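Side-chain contact in glucose-resistance amylase regulator (Weissella paramesenteroides ATCC 33313, PDB 4RK6), which binds glucose and, as a member of the LacI family, probably acts as a DNA-binding transcriptional regulator: residues 170-175 / 204-209. Numbering follows the deposited sequence.
Sequences HSYETG and LINAMS. With GLC (alpha-D-glucopyranose), chain C.
Tyr172 and Asn206 join two neighbouring helices, 172-182 and 198-210, of the periplasmic-binding-protein-like fold. Their side chains cross at about a right angle, with phenol ring and amide planes turned 75° apart. ND2 of Asn206 reaches the edge of the ring close to its plane and donates to Tyr172 OH over 3.0 Å, a nearly straight bond (165°) with the hydroxyl oxygen lying in the amide plane. With CG anti to the backbone N (chi1 172°), the Tyr172 ring is directed across toward helix 198-210 and its OH meets the amide. The same ND2 donates to Ile232 O of the second subunit, whose Arg234 packs on both side chains, so this amide ties the helix pair to the dimer partner. The backbones of the two segments come closest at Gly175, whose CA is 4.8 Å from Leu204 CA; the leucine branch CD2 rests against Gly175 O at 3.4 Å. Ser171 N-caps the first helix, its OG accepting from Thr174 N at 3.1 Å. Just before it, His170 belongs to the sugar pocket: its ND1 is hydrogen-bonded to Thr196 OG1, and glucose C6 lies over the centre of one imidazole face, 3.7 Å above the ring plane.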
ATOM      1  N   HIS A 170      -9.769  -8.910  -5.623  1.00 22.10           N
ATOM      2  CA  HIS A 170      -8.951  -9.197  -4.435  1.00 21.53           C
ATOM      3  C   HIS A 170      -9.168  -8.168  -3.320  1.00 25.21           C
ATOM      4  O   HIS A 170      -8.284  -7.985  -2.474  1.00 24.65           O
ATOM      5  CB  HIS A 170      -7.462  -9.132  -4.802  1.00 26.43           C
ATOM      6  CG  HIS A 170      -7.025 -10.146  -5.798  1.00 22.64           C
ATOM      7  ND1 HIS A 170      -7.027 -11.500  -5.538  1.00 24.42           N
ATOM      8  CD2 HIS A 170      -6.503  -9.997  -7.041  1.00 23.55           C
ATOM      9  CE1 HIS A 170      -6.564 -12.147  -6.590  1.00 26.39           C
ATOM     10  NE2 HIS A 170      -6.243 -11.257  -7.517  1.00 25.78           N
ATOM     11  N   SER A 171     -10.320  -7.497  -3.308  1.00 22.47           N
ATOM     12  CA  SER A 171     -10.554  -6.396  -2.375  1.00 20.71           C
ATOM     13  C   SER A 171     -11.045  -6.834  -0.994  1.00 19.70           C
ATOM     14  O   SER A 171     -11.612  -7.899  -0.808  1.00 23.41           O
ATOM     15  CB  SER A 171     -11.563  -5.399  -2.971  1.00 26.20           C
ATOM     16  OG  SER A 171     -12.889  -5.928  -2.991  1.00 25.57           O
ATOM     17  N   TYR A 172     -10.837  -5.944  -0.028  1.00 22.12           N
ATOM     18  CA  TYR A 172     -11.438  -6.051   1.290  1.00 20.53           C
ATOM     19  C   TYR A 172     -12.956  -6.260   1.194  1.00 21.92           C
ATOM     20  O   TYR A 172     -13.512  -7.099   1.880  1.00 20.99           O
ATOM     21  CB  TYR A 172     -11.129  -4.783   2.058  1.00 23.29           C
ATOM     22  CG  TYR A 172     -11.848  -4.652   3.383  1.00 20.92           C
ATOM     23  CD1 TYR A 172     -11.303  -5.183   4.543  1.00 20.34           C
ATOM     24  CD2 TYR A 172     -13.051  -3.951   3.480  1.00 23.03           C
ATOM     25  CE1 TYR A 172     -11.949  -5.041   5.766  1.00 21.25           C
ATOM     26  CE2 TYR A 172     -13.712  -3.817   4.695  1.00 25.25           C
ATOM     27  CZ  TYR A 172     -13.156  -4.362   5.837  1.00 20.44           C
ATOM     28  OH  TYR A 172     -13.794  -4.228   7.043  1.00 20.98           O
ATOM     29  N   GLU A 173     -13.595  -5.471   0.339  1.00 21.93           N
ATOM     30  CA  GLU A 173     -15.039  -5.511   0.188  1.00 25.01           C
ATOM     31  C   GLU A 173     -15.517  -6.892  -0.263  1.00 26.92           C
ATOM     32  O   GLU A 173     -16.525  -7.389   0.220  1.00 22.84           O
ATOM     33  CB  GLU A 173     -15.480  -4.445  -0.819  1.00 28.81           C
ATOM     34  CG  GLU A 173     -15.396  -3.010  -0.278  1.00 45.69           C
ATOM     35  CD  GLU A 173     -13.993  -2.374  -0.274  1.00 48.24           C
ATOM     36  OE1 GLU A 173     -13.024  -2.919  -0.877  1.00 30.84           O
ATOM     37  OE2 GLU A 173     -13.855  -1.291   0.356  1.00 34.84           O
ATOM     38  N   THR A 174     -14.767  -7.526  -1.160  1.00 22.23           N
ATOM     39  CA  THR A 174     -15.123  -8.873  -1.600  1.00 24.58           C
ATOM     40  C   THR A 174     -15.051  -9.861  -0.443  1.00 21.70           C
ATOM     41  O   THR A 174     -15.926 -10.711  -0.270  1.00 20.06           O
ATOM     42  CB  THR A 174     -14.266  -9.301  -2.792  1.00 20.98           C
ATOM     43  OG1 THR A 174     -14.626  -8.519  -3.950  1.00 24.22           O
ATOM     44  CG2 THR A 174     -14.400 -10.803  -3.087  1.00 23.34           C
ATOM     45  N   GLY A 175     -14.019  -9.772   0.383  1.00 20.83           N
ATOM     46  CA  GLY A 175     -14.001 -10.626   1.554  1.00 22.37           C
ATOM     47  C   GLY A 175     -15.168 -10.370   2.504  1.00 19.43           C
ATOM     48  O   GLY A 175     -15.764 -11.306   3.037  1.00 19.95           O
ATOM     49  N   LEU A 204     -12.928 -10.735   5.565  1.00 18.18           N
ATOM     50  CA  LEU A 204     -13.578 -11.867   6.209  1.00 20.77           C
ATOM     51  C   LEU A 204     -13.531 -11.764   7.741  1.00 19.27           C
ATOM     52  O   LEU A 204     -14.546 -11.985   8.428  1.00 19.25           O
ATOM     53  CB  LEU A 204     -12.887 -13.154   5.789  1.00 20.61           C
ATOM     54  CG  LEU A 204     -13.193 -13.623   4.361  1.00 17.62           C
ATOM     55  CD1 LEU A 204     -12.150 -14.639   3.935  1.00 19.75           C
ATOM     56  CD2 LEU A 204     -14.570 -14.243   4.313  1.00 23.40           C
ATOM     57  N   ILE A 205     -12.362 -11.427   8.288  1.00 18.27           N
ATOM     58  CA  ILE A 205     -12.230 -11.271   9.734  1.00 19.36           C
ATOM     59  C   ILE A 205     -13.216 -10.223  10.254  1.00 20.84           C
ATOM     60  O   ILE A 205     -13.939 -10.455  11.241  1.00 19.76           O
ATOM     61  CB  ILE A 205     -10.796 -10.868  10.118  1.00 19.11           C
ATOM     62  CG1 ILE A 205      -9.866 -12.077  10.008  1.00 19.62           C
ATOM     63  CG2 ILE A 205     -10.770 -10.270  11.526  1.00 21.44           C
ATOM     64  CD1 ILE A 205      -8.418 -11.709  10.245  1.00 22.61           C
ATOM     65  N   ASN A 206     -13.262  -9.080   9.588  1.00 20.23           N
ATOM     66  CA  ASN A 206     -14.128  -8.004  10.047  1.00 22.21           C
ATOM     67  C   ASN A 206     -15.603  -8.342   9.901  1.00 20.54           C
ATOM     68  O   ASN A 206     -16.389  -7.953  10.760  1.00 22.26           O
ATOM     69  CB  ASN A 206     -13.786  -6.671   9.367  1.00 22.62           C
ATOM     70  CG  ASN A 206     -12.566  -6.023   9.977  1.00 22.69           C
ATOM     71  OD1 ASN A 206     -12.019  -6.527  10.947  1.00 22.95           O
ATOM     72  ND2 ASN A 206     -12.143  -4.909   9.433  1.00 22.53           N
ATOM     73  N   ALA A 207     -15.980  -9.034   8.823  1.00 19.27           N
ATOM     74  CA  ALA A 207     -17.390  -9.383   8.635  1.00 22.70           C
ATOM     75  C   ALA A 207     -17.809 -10.296   9.769  1.00 25.11           C
ATOM     76  O   ALA A 207     -18.891 -10.134  10.352  1.00 24.36           O
ATOM     77  CB  ALA A 207     -17.624 -10.047   7.290  1.00 20.94           C
HETATM   78  N   MSE A 208     -16.942 -11.247  10.118  1.00 20.34           N
HETATM   79  CA  MSE A 208     -17.284 -12.170  11.218  1.00 21.40           C
HETATM   80  C   MSE A 208     -17.414 -11.408  12.514  1.00 24.38           C
HETATM   81  O   MSE A 208     -18.431 -11.568  13.242  1.00 24.21           O
HETATM   82  CB  MSE A 208     -16.283 -13.323  11.376  1.00 22.66           C
HETATM   83  CG  MSE A 208     -16.103 -14.207  10.135  1.00 20.71           C
HETATM   84 SE   MSE A 208     -17.785 -14.944   9.365  1.00 26.74          SE
HETATM   85  CE  MSE A 208     -18.004 -16.262  10.791  1.00 22.50           C
ATOM     86  N   SER A 209     -16.411 -10.582  12.830  1.00 22.43           N
ATOM     87  CA  SER A 209     -16.399  -9.811  14.101  1.00 22.31           C
ATOM     88  C   SER A 209     -17.592  -8.882  14.233  1.00 23.20           C
ATOM     89  O   SER A 209     -18.138  -8.735  15.326  1.00 26.49           O
ATOM     90  CB  SER A 209     -15.127  -8.955  14.237  1.00 27.54           C
ATOM     91  OG  SER A 209     -13.984  -9.765  14.279  1.00 35.84           O
TER
HETATM   92  C1  GLC C 401      -1.803 -10.614  -8.551  1.00 48.41           C
HETATM   93  C2  GLC C 401      -0.601 -11.556  -8.501  1.00 29.09           C
HETATM   94  C3  GLC C 401      -0.771 -12.689  -7.510  1.00 25.54           C
HETATM   95  C4  GLC C 401      -1.284 -12.134  -6.178  1.00 19.81           C
HETATM   96  C5  GLC C 401      -2.632 -11.461  -6.439  1.00 28.21           C
HETATM   97  C6  GLC C 401      -3.218 -10.853  -5.167  1.00 23.10           C
HETATM   98  O1  GLC C 401      -2.738 -11.204  -9.369  1.00 33.22           O
HETATM   99  O2  GLC C 401      -0.369 -12.144  -9.780  1.00 30.58           O
HETATM  100  O3  GLC C 401       0.523 -13.261  -7.356  1.00 25.92           O
HETATM  101  O4  GLC C 401      -1.369 -13.160  -5.236  1.00 22.26           O
HETATM  102  O5  GLC C 401      -2.479 -10.385  -7.327  1.00 30.84           O
HETATM  103  O6  GLC C 401      -2.382  -9.866  -4.648  1.00 26.12           O